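Local atomic coordinates of Fe-regulated protein B (Neisseria meningitidis, PDB entry 4AIP), a protein that imports iron across the outer membrane as a TonB-dependent transporter, and may, like other members of its family, take it up from ferric siderophores. Residues Ala158-Thr163 / Gly460-Arg465; Ser639-Phe644 / Asp689-Trp694. All coordinates share one frame; numbering follows the deposited sequence.

How the contacts relate
Both contacts belong to the architecture of a TonB-dependent transporter, a beta-barrel with a plug domain in its bore, but they join different pieces. Contact 1 links a plug loop to the barrel strand 455-469 and is buried; contact 2 joins two barrel strands, 635-644 and 681-694, across the strand between them, and is only partly buried. Their centres are 41 Å apart, on opposite sides of the chain's centre. Each relies on an arginine. In contact 1 its charge is paired with an aspartate of the same strand and its flat face meets a plug carbonyl; in contact 2 the guanidinium edge reaches a neutral amide, beside a small apolar touch.

Contact 1 (Ala158-Thr163 / Gly460-Arg465); sequences AGIGAT and GLRYDR
Arg462 NH2, part of a guanidinium whose face meets Gly159 O, is gripped by two acceptors: Asp464 OD1, at 2.8 Å, and the side-chain oxygen of Asn383. Arg462 NE donates to Asp464 OD2 at 3.2 Å and, less straight, to OD1; the carboxylate thus takes the arginine side-on, close to the guanidinium plane, and both its oxygens are met on their syn sides. Two residues apart on one strand, the side chains point to the same face, and the bend of Arg462 at chi3 (58°) turns its flat end along the strand toward Asp464. Held at its edge, the guanidinium offers a face to the plug. Gly159 O sits over its centre, 3.1 Å from Arg462 CZ; the angles are too poor for hydrogen bonds, but the carbonyl dipole probably favours the positive charge. Glycine suits this place because phi 100° and psi -161° would press a side chain against the preceding carbonyl. Arg462 NH1 adds a true hydrogen bond to the plug, donated to the backbone O of Ala156. The loop connects plug strands 144-151 and 165-171, while 455-469 runs antiparallel between barrel strands 438-452 and 475-490; Ile160, its side chain turned away from 455-469, packs on Asp441 of 438-452 and on Asn383 and Arg385 of the next strand, 376-390.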
# COMPACT_ATOMS: atom_id res chain seq x y z
N ALA B 158 12.44 26.46 -28.54
CA ALA B 158 12.90 25.50 -27.52
C ALA B 158 12.17 25.58 -26.18
O ALA B 158 12.27 24.63 -25.39
CB ALA B 158 14.41 25.59 -27.29
N GLY B 159 11.49 26.70 -25.91
CA GLY B 159 10.82 26.86 -24.62
C GLY B 159 11.60 27.70 -23.63
O GLY B 159 12.47 28.52 -24.03
N ILE B 160 11.27 27.57 -22.33
CA ILE B 160 11.72 28.53 -21.38
C ILE B 160 13.01 28.04 -20.83
O ILE B 160 13.10 26.90 -20.42
CB ILE B 160 10.72 28.65 -20.20
CG1 ILE B 160 9.58 29.58 -20.56
CG2 ILE B 160 11.44 29.14 -18.94
CD1 ILE B 160 8.24 29.12 -19.94
N GLY B 161 14.04 28.88 -20.81
CA GLY B 161 15.24 28.56 -19.99
C GLY B 161 16.29 27.71 -20.67
O GLY B 161 17.20 27.17 -20.02
N ALA B 162 16.19 27.62 -22.00
CA ALA B 162 17.08 26.76 -22.74
C ALA B 162 18.52 27.24 -22.93
O ALA B 162 19.00 27.29 -24.08
CB ALA B 162 16.47 26.40 -24.11
N THR B 163 19.23 27.48 -21.84
CA THR B 163 20.56 28.00 -21.93
C THR B 163 21.55 26.88 -22.13
O THR B 163 22.46 26.96 -22.98
CB THR B 163 21.00 28.83 -20.69
OG1 THR B 163 20.94 28.01 -19.54
CG2 THR B 163 20.16 30.10 -20.49
N GLY B 460 15.47 33.24 -35.57
CA GLY B 460 14.42 33.32 -34.60
C GLY B 460 14.63 34.31 -33.52
O GLY B 460 15.72 34.78 -33.33
N LEU B 461 13.56 34.57 -32.75
CA LEU B 461 13.66 35.48 -31.65
C LEU B 461 12.73 35.11 -30.54
O LEU B 461 11.54 34.75 -30.80
CB LEU B 461 13.16 36.81 -32.15
CG LEU B 461 13.95 37.94 -31.60
CD1 LEU B 461 15.11 37.97 -32.51
CD2 LEU B 461 13.09 39.14 -31.86
N ARG B 462 13.20 35.26 -29.30
CA ARG B 462 12.32 35.07 -28.17
C ARG B 462 12.37 36.32 -27.36
O ARG B 462 13.42 36.98 -27.27
CB ARG B 462 12.79 33.98 -27.22
CG ARG B 462 12.84 32.59 -27.80
CD ARG B 462 13.30 31.61 -26.72
NE ARG B 462 12.43 31.64 -25.54
CZ ARG B 462 11.27 30.99 -25.46
NH1 ARG B 462 10.85 30.26 -26.49
NH2 ARG B 462 10.54 31.08 -24.36
N TYR B 463 11.27 36.61 -26.71
CA TYR B 463 11.27 37.62 -25.78
C TYR B 463 10.82 36.92 -24.49
O TYR B 463 9.76 36.26 -24.50
CB TYR B 463 10.22 38.62 -26.25
CG TYR B 463 9.99 39.68 -25.26
CD1 TYR B 463 10.92 40.68 -25.08
CD2 TYR B 463 8.84 39.69 -24.47
CE1 TYR B 463 10.72 41.66 -24.15
CE2 TYR B 463 8.62 40.71 -23.54
CZ TYR B 463 9.57 41.66 -23.40
OH TYR B 463 9.36 42.64 -22.49
N ASP B 464 11.61 37.01 -23.41
CA ASP B 464 11.33 36.26 -22.20
C ASP B 464 11.28 37.19 -21.01
O ASP B 464 12.21 38.02 -20.82
CB ASP B 464 12.44 35.24 -21.87
CG ASP B 464 12.47 34.06 -22.83
OD1 ASP B 464 11.67 33.09 -22.74
OD2 ASP B 464 13.34 34.08 -23.68
N ARG B 465 10.27 37.02 -20.17
CA ARG B 465 10.28 37.78 -18.91
C ARG B 465 10.05 36.83 -17.81
O ARG B 465 9.39 35.81 -17.99
CB ARG B 465 9.14 38.79 -18.80
CG ARG B 465 8.45 39.25 -20.09
CD ARG B 465 7.43 40.31 -19.66
NE ARG B 465 7.76 40.71 -18.28
CZ ARG B 465 7.28 41.79 -17.67
NH1 ARG B 465 6.43 42.60 -18.34
NH2 ARG B 465 7.64 42.05 -16.39

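Contact 2 (Ser639-Phe644 / Asp689-Trp694); sequences SLAYRF and DVFANW
The guanidinium of Arg643 meets Asn693 at its edge: OD1 of the amide lies near the guanidinium plane, while the amide itself is turned 70° from that plane. The phenyl ring of Phe691 receives Ala641 CB obliquely. The modelled bond from Arg643 NH2 to Asn693 OD1 is 2.5 Å long with an angle of 135° at the hydrogen, so short that its exact geometry is doubtful, although the pairing itself is chemically sensible. Arginine suits the position because it is long enough to cross the strand in between: CG leaves anti to the backbone N (chi1 178°), and bends at chi2 and chi3 bring the tip round to Asn693. Its NE is bound by Asn648, and Glu650 offers NH1 a long, weak ion pair. Asparagine suits the receiving end, since its oxygen accepts from the arginine while ND2 donates to Asn703 and Asn705. Two residues earlier in each strand the chemistry turns apolar. Phe691 CG sits between the backbone N and the carbonyl carbon, which swings the ring toward strand 635-644 and places CZ 4.1 Å from Ala641 CB. Alanine's methyl is small enough for the ring end to come up to it; Arg654 and Ser707 of the adjacent strands also touch Phe691. Side chains from the same face also reach the plug: Asp689 forms a salt bridge with Lys90, and both Arg643 and Asn693 touch Glu79. The face is thus the inner one of the barrel. Strand 649-662 runs antiparallel between 635-644 and 681-694, with strand 600-615 flanking the former and 702-709 the latter.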
# COMPACT_ATOMS: atom_id res chain seq x y z
N SER B 639 30.25 0.35 -28.17
CA SER B 639 29.50 -0.85 -28.08
C SER B 639 29.70 -1.76 -29.28
O SER B 639 30.07 -1.30 -30.34
CB SER B 639 28.03 -0.52 -27.86
OG SER B 639 27.37 -0.28 -29.09
N LEU B 640 29.43 -3.06 -29.10
CA LEU B 640 29.61 -4.07 -30.13
C LEU B 640 28.47 -5.07 -29.93
O LEU B 640 28.27 -5.58 -28.84
CB LEU B 640 30.96 -4.74 -29.90
CG LEU B 640 31.78 -5.47 -30.97
CD1 LEU B 640 31.82 -4.71 -32.28
CD2 LEU B 640 33.18 -5.66 -30.43
N ALA B 641 27.69 -5.35 -30.96
CA ALA B 641 26.57 -6.25 -30.76
C ALA B 641 26.36 -7.00 -32.02
O ALA B 641 26.66 -6.50 -33.10
CB ALA B 641 25.28 -5.46 -30.41
N TYR B 642 25.83 -8.20 -31.88
CA TYR B 642 25.50 -9.00 -33.04
C TYR B 642 24.12 -9.64 -32.89
O TYR B 642 23.83 -10.25 -31.86
CB TYR B 642 26.61 -10.06 -33.32
CG TYR B 642 26.31 -10.75 -34.62
CD1 TYR B 642 26.40 -10.07 -35.86
CD2 TYR B 642 25.85 -12.05 -34.62
CE1 TYR B 642 26.04 -10.72 -37.10
CE2 TYR B 642 25.48 -12.71 -35.83
CZ TYR B 642 25.58 -12.05 -37.06
OH TYR B 642 25.23 -12.75 -38.22
N ARG B 643 23.31 -9.55 -33.94
CA ARG B 643 21.98 -10.16 -33.95
C ARG B 643 21.85 -11.40 -34.85
O ARG B 643 21.93 -11.28 -36.07
CB ARG B 643 20.88 -9.13 -34.32
CG ARG B 643 19.48 -9.83 -34.35
CD ARG B 643 18.34 -9.00 -33.82
NE ARG B 643 17.76 -9.48 -32.57
CZ ARG B 643 17.68 -8.74 -31.47
NH1 ARG B 643 18.20 -7.54 -31.48
NH2 ARG B 643 17.13 -9.21 -30.37
N PHE B 644 21.62 -12.57 -34.25
CA PHE B 644 21.62 -13.81 -35.03
C PHE B 644 20.31 -13.97 -35.68
O PHE B 644 19.28 -13.71 -35.05
CB PHE B 644 21.80 -15.02 -34.14
CG PHE B 644 23.12 -15.06 -33.50
CD1 PHE B 644 23.37 -14.30 -32.36
CD2 PHE B 644 24.15 -15.86 -34.04
CE1 PHE B 644 24.60 -14.33 -31.76
CE2 PHE B 644 25.39 -15.90 -33.44
CZ PHE B 644 25.62 -15.14 -32.29
N ASP B 689 29.95 -3.96 -19.68
CA ASP B 689 28.73 -4.73 -19.62
C ASP B 689 28.65 -5.67 -20.80
O ASP B 689 29.06 -5.31 -21.90
CB ASP B 689 27.50 -3.79 -19.70
CG ASP B 689 27.49 -2.67 -18.62
OD1 ASP B 689 27.88 -2.89 -17.48
OD2 ASP B 689 26.97 -1.57 -18.88
N VAL B 690 28.09 -6.84 -20.59
CA VAL B 690 27.66 -7.70 -21.67
C VAL B 690 26.15 -7.91 -21.46
O VAL B 690 25.67 -7.90 -20.30
CB VAL B 690 28.41 -9.12 -21.68
CG1 VAL B 690 29.99 -8.98 -21.90
CG2 VAL B 690 28.15 -9.88 -20.42
N PHE B 691 25.40 -8.10 -22.56
CA PHE B 691 23.93 -8.25 -22.46
C PHE B 691 23.51 -9.16 -23.53
O PHE B 691 24.28 -9.38 -24.50
CB PHE B 691 23.18 -6.91 -22.67
CG PHE B 691 23.52 -6.22 -24.01
CD1 PHE B 691 22.82 -6.52 -25.19
CD2 PHE B 691 24.59 -5.30 -24.07
CE1 PHE B 691 23.19 -5.88 -26.42
CE2 PHE B 691 24.97 -4.66 -25.28
CZ PHE B 691 24.28 -4.93 -26.45
N ALA B 692 22.27 -9.63 -23.40
CA ALA B 692 21.64 -10.43 -24.40
C ALA B 692 20.14 -10.07 -24.42
O ALA B 692 19.52 -9.89 -23.36
CB ALA B 692 21.86 -11.87 -24.05
N ASN B 693 19.56 -9.99 -25.62
CA ASN B 693 18.12 -9.91 -25.79
C ASN B 693 17.61 -11.11 -26.63
O ASN B 693 17.99 -11.29 -27.81
CB ASN B 693 17.76 -8.58 -26.47
CG ASN B 693 16.33 -8.55 -27.01
OD1 ASN B 693 16.12 -8.59 -28.21
ND2 ASN B 693 15.35 -8.44 -26.13
N TRP B 694 16.78 -11.94 -26.03
CA TRP B 694 16.10 -12.92 -26.89
C TRP B 694 14.63 -12.84 -27.02
O TRP B 694 13.92 -12.42 -26.08
CB TRP B 694 16.66 -14.35 -26.82
CG TRP B 694 16.05 -15.43 -26.08
CD1 TRP B 694 16.03 -15.60 -24.70
CD2 TRP B 694 15.50 -16.63 -26.63
NE1 TRP B 694 15.40 -16.83 -24.36
CE2 TRP B 694 15.06 -17.46 -25.53
CE3 TRP B 694 15.23 -17.04 -27.92
CZ2 TRP B 694 14.45 -18.68 -25.70
CZ3 TRP B 694 14.61 -18.28 -28.11
CH2 TRP B 694 14.23 -19.09 -26.99